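Local coordinates for tail spike protein gp49 (Pseudomonas phage LKA1, PDB 4RU4) that probably cleaves the O-specific polysaccharide of Pseudomonas as a lyase, degrading the host cell envelope during phage entry, at residues D53-G67 / Y77-I91. Numbering follows the deposited sequence.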
ATOM      1  N   ASP B  53     -13.000 -49.362   1.349  1.00 10.00           N
ATOM      2  CA  ASP B  53     -12.243 -48.112   1.598  1.00  8.64           C
ATOM      3  C   ASP B  53     -10.869 -48.175   0.923  1.00  8.69           C
ATOM      4  O   ASP B  53     -10.254 -49.237   0.845  1.00 10.87           O
ATOM      5  CB  ASP B  53     -11.990 -47.886   3.097  1.00  9.77           C
ATOM      6  CG  ASP B  53     -13.242 -47.481   3.856  1.00 15.04           C
ATOM      7  OD1 ASP B  53     -14.223 -47.045   3.216  1.00 17.85           O
ATOM      8  OD2 ASP B  53     -13.230 -47.611   5.096  1.00 14.02           O
ATOM      9  N   GLU B  54     -10.361 -47.025   0.498  1.00  8.62           N
ATOM     10  CA  GLU B  54      -9.045 -46.955  -0.124  1.00  8.66           C
ATOM     11  C   GLU B  54      -7.922 -47.152   0.889  1.00 12.60           C
ATOM     12  O   GLU B  54      -7.940 -46.574   1.979  1.00  9.92           O
ATOM     13  CB  GLU B  54      -8.864 -45.586  -0.815  1.00  9.68           C
ATOM     14  CG  GLU B  54      -9.781 -45.374  -2.031  1.00 10.81           C
ATOM     15  CD  GLU B  54      -9.336 -46.156  -3.264  1.00 13.46           C
ATOM     16  OE1 GLU B  54      -8.198 -46.669  -3.280  1.00 13.90           O
ATOM     17  OE2 GLU B  54     -10.132 -46.255  -4.225  1.00 15.83           O
ATOM     18  N   ILE B  55      -6.939 -47.962   0.524  1.00 10.64           N
ATOM     19  CA  ILE B  55      -5.733 -48.081   1.324  1.00 11.05           C
ATOM     20  C   ILE B  55      -5.056 -46.703   1.550  1.00  8.86           C
ATOM     21  O   ILE B  55      -4.606 -46.416   2.658  1.00  8.88           O
ATOM     22  CB  ILE B  55      -4.760 -49.109   0.678  1.00 11.93           C
ATOM     23  CG1 ILE B  55      -5.311 -50.536   0.877  1.00 12.09           C
ATOM     24  CG2 ILE B  55      -3.332 -48.957   1.243  1.00 12.40           C
ATOM     25  CD1 ILE B  55      -4.721 -51.609  -0.080  1.00  9.16           C
ATOM     26  N   ASP B  56      -5.025 -45.844   0.525  1.00  8.78           N
ATOM     27  CA  ASP B  56      -4.387 -44.529   0.678  1.00  8.72           C
ATOM     28  C   ASP B  56      -5.093 -43.715   1.747  1.00  9.00           C
ATOM     29  O   ASP B  56      -4.448 -43.020   2.536  1.00  8.76           O
ATOM     30  CB  ASP B  56      -4.393 -43.732  -0.632  1.00 13.05           C
ATOM     31  CG  ASP B  56      -3.445 -44.307  -1.688  1.00 12.44           C
ATOM     32  OD1 ASP B  56      -2.431 -44.940  -1.320  1.00  8.80           O
ATOM     33  OD2 ASP B  56      -3.733 -44.122  -2.892  1.00 13.36           O
ATOM     34  N   TRP B  57      -6.422 -43.794   1.771  1.00  8.63           N
ATOM     35  CA  TRP B  57      -7.161 -43.062   2.792  1.00  8.55           C
ATOM     36  C   TRP B  57      -6.868 -43.631   4.184  1.00  8.73           C
ATOM     37  O   TRP B  57      -6.559 -42.885   5.137  1.00  8.76           O
ATOM     38  CB  TRP B  57      -8.678 -43.067   2.527  1.00  8.48           C
ATOM     39  CG  TRP B  57      -9.395 -42.572   3.780  1.00  8.45           C
ATOM     40  CD1 TRP B  57      -9.615 -41.267   4.141  1.00  8.36           C
ATOM     41  CD2 TRP B  57      -9.916 -43.378   4.847  1.00 10.13           C
ATOM     42  NE1 TRP B  57     -10.261 -41.209   5.353  1.00  9.16           N
ATOM     43  CE2 TRP B  57     -10.450 -42.492   5.814  1.00 11.07           C
ATOM     44  CE3 TRP B  57      -9.985 -44.755   5.076  1.00 12.21           C
ATOM     45  CZ2 TRP B  57     -11.032 -42.941   6.975  1.00  8.48           C
ATOM     46  CZ3 TRP B  57     -10.579 -45.211   6.242  1.00 11.41           C
ATOM     47  CH2 TRP B  57     -11.099 -44.306   7.173  1.00 12.18           C
ATOM     48  N   ALA B  58      -6.983 -44.948   4.307  1.00 10.24           N
ATOM     49  CA  ALA B  58      -6.712 -45.611   5.581  1.00 11.04           C
ATOM     50  C   ALA B  58      -5.302 -45.252   6.095  1.00  9.35           C
ATOM     51  O   ALA B  58      -5.121 -44.918   7.270  1.00  9.80           O
ATOM     52  CB  ALA B  58      -6.898 -47.153   5.452  1.00  8.89           C
ATOM     53  N   ALA B  59      -4.316 -45.283   5.204  1.00 10.79           N
ATOM     54  CA  ALA B  59      -2.941 -44.947   5.582  1.00 12.94           C
ATOM     55  C   ALA B  59      -2.771 -43.478   6.008  1.00 13.03           C
ATOM     56  O   ALA B  59      -2.106 -43.180   7.012  1.00  9.61           O
ATOM     57  CB  ALA B  59      -1.953 -45.305   4.438  1.00  8.97           C
ATOM     58  N   LEU B  60      -3.362 -42.563   5.243  1.00 10.87           N
ATOM     59  CA  LEU B  60      -3.227 -41.139   5.530  1.00 10.26           C
ATOM     60  C   LEU B  60      -3.946 -40.809   6.809  1.00  9.28           C
ATOM     61  O   LEU B  60      -3.420 -40.092   7.645  1.00 10.55           O
ATOM     62  CB  LEU B  60      -3.832 -40.307   4.407  1.00 12.42           C
ATOM     63  CG  LEU B  60      -2.887 -39.927   3.283  1.00 21.51           C
ATOM     64  CD1 LEU B  60      -3.718 -39.464   2.092  1.00 22.99           C
ATOM     65  CD2 LEU B  60      -1.962 -38.822   3.776  1.00 23.03           C
ATOM     66  N   GLN B  61      -5.151 -41.350   6.971  1.00  8.63           N
ATOM     67  CA  GLN B  61      -5.905 -41.114   8.211  1.00  8.61           C
ATOM     68  C   GLN B  61      -5.160 -41.660   9.420  1.00  8.71           C
ATOM     69  O   GLN B  61      -5.118 -41.008  10.477  1.00 11.71           O
ATOM     70  CB  GLN B  61      -7.336 -41.694   8.150  1.00  8.59           C
ATOM     71  CG  GLN B  61      -8.173 -41.329   9.380  1.00  8.56           C
ATOM     72  CD  GLN B  61      -8.434 -39.822   9.460  1.00 12.23           C
ATOM     73  OE1 GLN B  61      -9.087 -39.250   8.585  1.00 11.75           O
ATOM     74  NE2 GLN B  61      -7.903 -39.178  10.493  1.00  9.15           N
ATOM     75  N   ALA B  62      -4.578 -42.849   9.273  1.00  8.81           N
ATOM     76  CA  ALA B  62      -3.819 -43.462  10.379  1.00 10.80           C
ATOM     77  C   ALA B  62      -2.576 -42.642  10.721  1.00 13.60           C
ATOM     78  O   ALA B  62      -2.195 -42.506  11.907  1.00 13.28           O
ATOM     79  CB  ALA B  62      -3.430 -44.919  10.055  1.00  9.67           C
ATOM     80  N   ALA B  63      -1.946 -42.084   9.691  1.00 10.99           N
ATOM     81  CA  ALA B  63      -0.781 -41.228   9.915  1.00 11.47           C
ATOM     82  C   ALA B  63      -1.172 -39.985  10.716  1.00 12.79           C
ATOM     83  O   ALA B  63      -0.497 -39.618  11.688  1.00 12.82           O
ATOM     84  CB  ALA B  63      -0.131 -40.819   8.573  1.00  9.53           C
ATOM     85  N   VAL B  64      -2.248 -39.326  10.288  1.00 11.79           N
ATOM     86  CA  VAL B  64      -2.785 -38.197  11.038  1.00 10.17           C
ATOM     87  C   VAL B  64      -3.102 -38.619  12.468  1.00 13.39           C
ATOM     88  O   VAL B  64      -2.761 -37.917  13.415  1.00 13.77           O
ATOM     89  CB  VAL B  64      -4.040 -37.610  10.357  1.00  9.22           C
ATOM     90  CG1 VAL B  64      -4.787 -36.678  11.297  1.00 11.77           C
ATOM     91  CG2 VAL B  64      -3.640 -36.880   9.061  1.00  8.69           C
ATOM     92  N   ASP B  65      -3.750 -39.776  12.617  1.00  8.74           N
ATOM     93  CA  ASP B  65      -4.170 -40.260  13.925  1.00 14.02           C
ATOM     94  C   ASP B  65      -3.002 -40.526  14.863  1.00 13.66           C
ATOM     95  O   ASP B  65      -3.172 -40.562  16.076  1.00 13.67           O
ATOM     96  CB  ASP B  65      -4.997 -41.543  13.787  1.00 12.48           C
ATOM     97  CG  ASP B  65      -6.422 -41.270  13.280  1.00 14.64           C
ATOM     98  OD1 ASP B  65      -6.798 -40.094  13.174  1.00 13.15           O
ATOM     99  OD2 ASP B  65      -7.150 -42.236  12.988  1.00 15.60           O
ATOM    100  N   SER B  66      -1.819 -40.722  14.300  1.00 12.40           N
ATOM    101  CA  SER B  66      -0.654 -40.974  15.122  1.00 15.49           C
ATOM    102  C   SER B  66      -0.334 -39.781  16.032  1.00 17.54           C
ATOM    103  O   SER B  66       0.353 -39.945  17.042  1.00 14.98           O
ATOM    104  CB  SER B  66       0.566 -41.305  14.251  1.00 15.49           C
ATOM    105  OG  SER B  66       1.183 -40.114  13.744  1.00 15.34           O
ATOM    106  N   GLY B  67      -0.801 -38.580  15.673  1.00 18.02           N
ATOM    107  CA  GLY B  67      -0.446 -37.393  16.444  1.00 18.94           C
ATOM    108  C   GLY B  67       0.891 -36.755  16.070  1.00 21.65           C
ATOM    109  O   GLY B  67       1.217 -35.643  16.515  1.00 22.35           O
ATOM    110  N   TYR B  77      -2.614 -39.830  -4.080  1.00 12.63           N
ATOM    111  CA  TYR B  77      -3.275 -40.681  -3.094  1.00 11.17           C
ATOM    112  C   TYR B  77      -4.794 -40.667  -3.261  1.00 11.81           C
ATOM    113  O   TYR B  77      -5.423 -39.602  -3.229  1.00 12.15           O
ATOM    114  CB  TYR B  77      -2.874 -40.197  -1.706  1.00 11.62           C
ATOM    115  CG  TYR B  77      -1.375 -40.208  -1.478  1.00 10.13           C
ATOM    116  CD1 TYR B  77      -0.583 -39.115  -1.825  1.00  8.49           C
ATOM    117  CD2 TYR B  77      -0.756 -41.310  -0.897  1.00 12.97           C
ATOM    118  CE1 TYR B  77       0.780 -39.132  -1.616  1.00 13.43           C
ATOM    119  CE2 TYR B  77       0.603 -41.332  -0.673  1.00 14.60           C
ATOM    120  CZ  TYR B  77       1.370 -40.241  -1.039  1.00 15.50           C
ATOM    121  OH  TYR B  77       2.733 -40.258  -0.828  1.00 19.11           O
ATOM    122  N   GLN B  78      -5.382 -41.845  -3.446  1.00  8.55           N
ATOM    123  CA  GLN B  78      -6.806 -41.946  -3.720  1.00 10.32           C
ATOM    124  C   GLN B  78      -7.557 -42.130  -2.419  1.00 12.43           C
ATOM    125  O   GLN B  78      -7.294 -43.088  -1.677  1.00 11.85           O
ATOM    126  CB  GLN B  78      -7.094 -43.136  -4.650  1.00 10.63           C
ATOM    127  CG  GLN B  78      -6.125 -43.209  -5.850  1.00 12.13           C
ATOM    128  CD  GLN B  78      -6.253 -41.987  -6.744  1.00 13.40           C
ATOM    129  OE1 GLN B  78      -7.311 -41.757  -7.347  1.00 16.05           O
ATOM    130  NE2 GLN B  78      -5.196 -41.154  -6.782  1.00 11.78           N
ATOM    131  N   ILE B  79      -8.496 -41.227  -2.139  1.00  8.26           N
ATOM    132  CA  ILE B  79      -9.249 -41.316  -0.894  1.00 10.68           C
ATOM    133  C   ILE B  79     -10.752 -41.298  -1.150  1.00 10.57           C
ATOM    134  O   ILE B  79     -11.235 -40.606  -2.041  1.00 10.59           O
ATOM    135  CB  ILE B  79      -8.845 -40.207   0.106  1.00 12.02           C
ATOM    136  CG1 ILE B  79      -9.224 -38.821  -0.440  1.00 12.41           C
ATOM    137  CG2 ILE B  79      -7.346 -40.316   0.420  1.00  8.31           C
ATOM    138  CD1 ILE B  79      -9.185 -37.676   0.586  1.00 10.99           C
ATOM    139  N   ASN B  80     -11.498 -42.083  -0.386  1.00 12.48           N
ATOM    140  CA  ASN B  80     -12.935 -42.125  -0.595  1.00 11.05           C
ATOM    141  C   ASN B  80     -13.660 -41.524   0.602  1.00 10.61           C
ATOM    142  O   ASN B  80     -14.889 -41.540   0.657  1.00 11.12           O
ATOM    143  CB  ASN B  80     -13.391 -43.572  -0.790  1.00 11.40           C
ATOM    144  CG  ASN B  80     -13.114 -44.418   0.419  1.00 11.76           C
ATOM    145  OD1 ASN B  80     -11.956 -44.655   0.764  1.00  9.15           O
ATOM    146  ND2 ASN B  80     -14.172 -44.869   1.088  1.00 12.49           N
ATOM    147  N   ARG B  81     -12.899 -41.001   1.554  1.00 10.78           N
ATOM    148  CA  ARG B  81     -13.484 -40.368   2.748  1.00 10.98           C
ATOM    149  C   ARG B  81     -12.624 -39.192   3.104  1.00 10.61           C
ATOM    150  O   ARG B  81     -11.444 -39.158   2.755  1.00  8.12           O
ATOM    151  CB  ARG B  81     -13.445 -41.315   3.965  1.00 13.49           C
ATOM    152  CG  ARG B  81     -14.300 -42.547   3.842  1.00 21.84           C
ATOM    153  CD  ARG B  81     -14.388 -43.371   5.144  1.00 21.14           C
ATOM    154  NE  ARG B  81     -15.010 -44.633   4.796  1.00 21.64           N
ATOM    155  CZ  ARG B  81     -16.322 -44.817   4.723  1.00 24.72           C
ATOM    156  NH1 ARG B  81     -17.155 -43.833   5.051  1.00 25.82           N
ATOM    157  NH2 ARG B  81     -16.807 -45.996   4.356  1.00 27.53           N
ATOM    158  N   GLY B  82     -13.181 -38.255   3.870  1.00  8.61           N
ATOM    159  CA  GLY B  82     -12.390 -37.129   4.296  1.00  9.92           C
ATOM    160  C   GLY B  82     -11.256 -37.553   5.219  1.00  9.81           C
ATOM    161  O   GLY B  82     -11.356 -38.549   5.930  1.00 11.56           O
ATOM    162  N   ILE B  83     -10.175 -36.783   5.201  0.54  8.08           N
ATOM    163  CA  ILE B  83      -9.112 -36.917   6.187  0.54 11.08           C
ATOM    164  C   ILE B  83      -9.364 -35.871   7.279  0.54 11.58           C
ATOM    165  O   ILE B  83      -9.281 -34.669   7.025  0.54 12.14           O
ATOM    166  CB  ILE B  83      -7.739 -36.673   5.538  0.54 10.10           C
ATOM    167  CG1 ILE B  83      -7.546 -37.629   4.346  0.54 10.07           C
ATOM    168  CG2 ILE B  83      -6.616 -36.771   6.595  0.54  9.78           C
ATOM    169  CD1 ILE B  83      -6.370 -37.264   3.442  0.54  8.23           C
ATOM    170  N   SER B  84      -9.682 -36.318   8.488  1.00  9.79           N
ATOM    171  CA  SER B  84     -10.146 -35.384   9.513  1.00 13.88           C
ATOM    172  C   SER B  84      -9.430 -35.484  10.860  1.00 13.18           C
ATOM    173  O   SER B  84      -8.813 -36.500  11.191  1.00 13.56           O
ATOM    174  CB  SER B  84     -11.663 -35.559   9.710  1.00 16.76           C
ATOM    175  OG  SER B  84     -11.929 -36.827  10.281  1.00 18.94           O
ATOM    176  N   SER B  85      -9.539 -34.428  11.652  0.55  8.85           N
ATOM    177  CA  SER B  85      -8.998 -34.477  12.992  0.55  9.66           C
ATOM    178  C   SER B  85      -9.748 -33.532  13.908  0.55 10.18           C
ATOM    179  O   SER B  85     -10.476 -32.644  13.458  0.55  8.03           O
ATOM    180  CB  SER B  85      -7.529 -34.077  12.962  0.55  9.53           C
ATOM    181  OG  SER B  85      -7.421 -32.756  12.484  0.55  9.30           O
ATOM    182  N   THR B  86      -9.558 -33.739  15.203  1.00 12.40           N
ATOM    183  CA  THR B  86      -9.966 -32.764  16.201  1.00 19.09           C
ATOM    184  C   THR B  86      -8.706 -32.153  16.842  1.00 19.65           C
ATOM    185  O   THR B  86      -7.684 -32.820  17.006  1.00 16.72           O
ATOM    186  CB  THR B  86     -10.922 -33.372  17.238  1.00 22.44           C
ATOM    187  OG1 THR B  86     -10.394 -34.611  17.706  1.00 27.15           O
ATOM    188  CG2 THR B  86     -12.262 -33.652  16.594  1.00 21.42           C
ATOM    189  N   GLY B  87      -8.752 -30.856  17.133  1.00 25.22           N
ATOM    190  CA  GLY B  87      -7.625 -30.187  17.778  1.00 26.75           C
ATOM    191  C   GLY B  87      -6.405 -29.808  16.934  1.00 23.01           C
ATOM    192  O   GLY B  87      -6.043 -28.627  16.874  1.00 23.54           O
ATOM    193  N   SER B  88      -5.752 -30.782  16.307  1.00 18.82           N
ATOM    194  CA  SER B  88      -4.515 -30.498  15.560  1.00 19.69           C
ATOM    195  C   SER B  88      -4.378 -31.285  14.237  1.00 16.56           C
ATOM    196  O   SER B  88      -4.805 -32.422  14.140  1.00 15.05           O
ATOM    197  CB  SER B  88      -3.294 -30.778  16.435  1.00 25.23           C
ATOM    198  OG  SER B  88      -2.777 -32.068  16.173  1.00 31.11           O
ATOM    199  N   LEU B  89      -3.764 -30.676  13.226  1.00 11.91           N
ATOM    200  CA  LEU B  89      -3.550 -31.357  11.958  1.00 10.88           C
ATOM    201  C   LEU B  89      -2.291 -30.765  11.376  1.00 14.57           C
ATOM    202  O   LEU B  89      -2.244 -29.561  11.131  1.00  9.47           O
ATOM    203  CB  LEU B  89      -4.717 -31.064  11.006  1.00  9.13           C
ATOM    204  CG  LEU B  89      -4.703 -31.723   9.618  1.00  8.11           C
ATOM    205  CD1 LEU B  89      -4.735 -33.261   9.732  1.00  9.18           C
ATOM    206  CD2 LEU B  89      -5.881 -31.252   8.784  1.00  8.01           C
ATOM    207  N   GLN B  90      -1.268 -31.595  11.175  1.00 12.74           N
ATOM    208  CA  GLN B  90       0.004 -31.124  10.627  1.00 13.46           C
ATOM    209  C   GLN B  90       0.340 -31.972   9.427  1.00 14.50           C
ATOM    210  O   GLN B  90       0.595 -33.174   9.567  1.00 12.64           O
ATOM    211  CB  GLN B  90       1.109 -31.261  11.670  1.00 11.46           C
ATOM    212  CG  GLN B  90       0.857 -30.428  12.903  1.00 12.79           C
ATOM    213  CD  GLN B  90       1.880 -30.735  13.964  1.00 14.81           C
ATOM    214  OE1 GLN B  90       1.802 -31.768  14.623  1.00 16.01           O
ATOM    215  NE2 GLN B  90       2.861 -29.865  14.110  1.00 12.22           N
ATOM    216  N   ILE B  91       0.302 -31.360   8.244  1.00  9.87           N
ATOM    217  CA  ILE B  91       0.543 -32.094   7.001  1.00 12.84           C
ATOM    218  C   ILE B  91       1.391 -31.231   6.093  1.00 13.73           C
ATOM    219  O   ILE B  91       1.042 -30.073   5.842  1.00 14.52           O
ATOM    220  CB  ILE B  91      -0.785 -32.404   6.267  1.00 14.73           C
ATOM    221  CG1 ILE B  91      -1.563 -33.479   7.004  1.00 18.20           C
ATOM    222  CG2 ILE B  91      -0.525 -32.820   4.787  1.00 16.20           C
ATOM    223  CD1 ILE B  91      -3.008 -33.469   6.638  1.00 23.10           C
TER
HETATM  224  O   HOH W   1     -11.879 -39.394   8.932  1.00 25.37           O
HETATM  225  O   HOH W   2      -7.602 -37.687  13.811  1.00 28.96           O
HETATM  226  O   HOH W   3       2.992 -33.230  16.528  1.00 19.12           O
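Asp-53 OD1 accepts three hydrogen bonds from segment 77-91. The arrangement is the helical cap of a right-handed parallel beta-helix: helix 55-65 covers the first coil, strands 70-72, 75-79 and 82-86, and strand 89-93 begins the next. Arg-81 grips Asp-53 OD1 side-on in a salt bridge, with NE and NH2 of Arg-81 each 3.0 Å from it. Arg-81 NH2 meets Asp-53 OD1 on its syn lone pair, while NE comes from above the carboxylate plane. Asn-80 ND2 gives the third bond, and Val-49 and Ala-50 hold OD2 of Asp-53 by their backbone N atoms. The other end of the Asn-80 amide, OD1, takes the N-H of Glu-54, the N-cap residue, at 2.9 Å in a nearly straight bond (177°). Asp-56 OD2 accepts from Gln-78 N on its anti side; its OD1 is bound by Val-23 N and Gly-24 N.

Trp-57 has CG anti to its own N (chi1 167°), which carries the indole across the corner at 80-81. Trp-57 NE1 donates to Gly-82 O at 2.9 Å, in the ring plane but above the carbonyl plane. Arg-81 CB covers one indole face in a CH-pi contact, and Gln-61 CB lies over the opposite face. Leu-60 CD1 meets Tyr-77 CB at 4.0 Å. Strand 82-86 runs nearly parallel to the helix, 15° between axes. The Gln-61 chain bends at chi2, and its amide pairs with both backbone N and O of Ser-84. Gln-61 OE1 accepts from Ser-84 N on an in-plane lone pair, and Gln-61 NE2 donates to Ser-84 O at 2.9 Å. Farther along, both Val-64 methyls touch Leu-89 CD1, each at 3.8 Å.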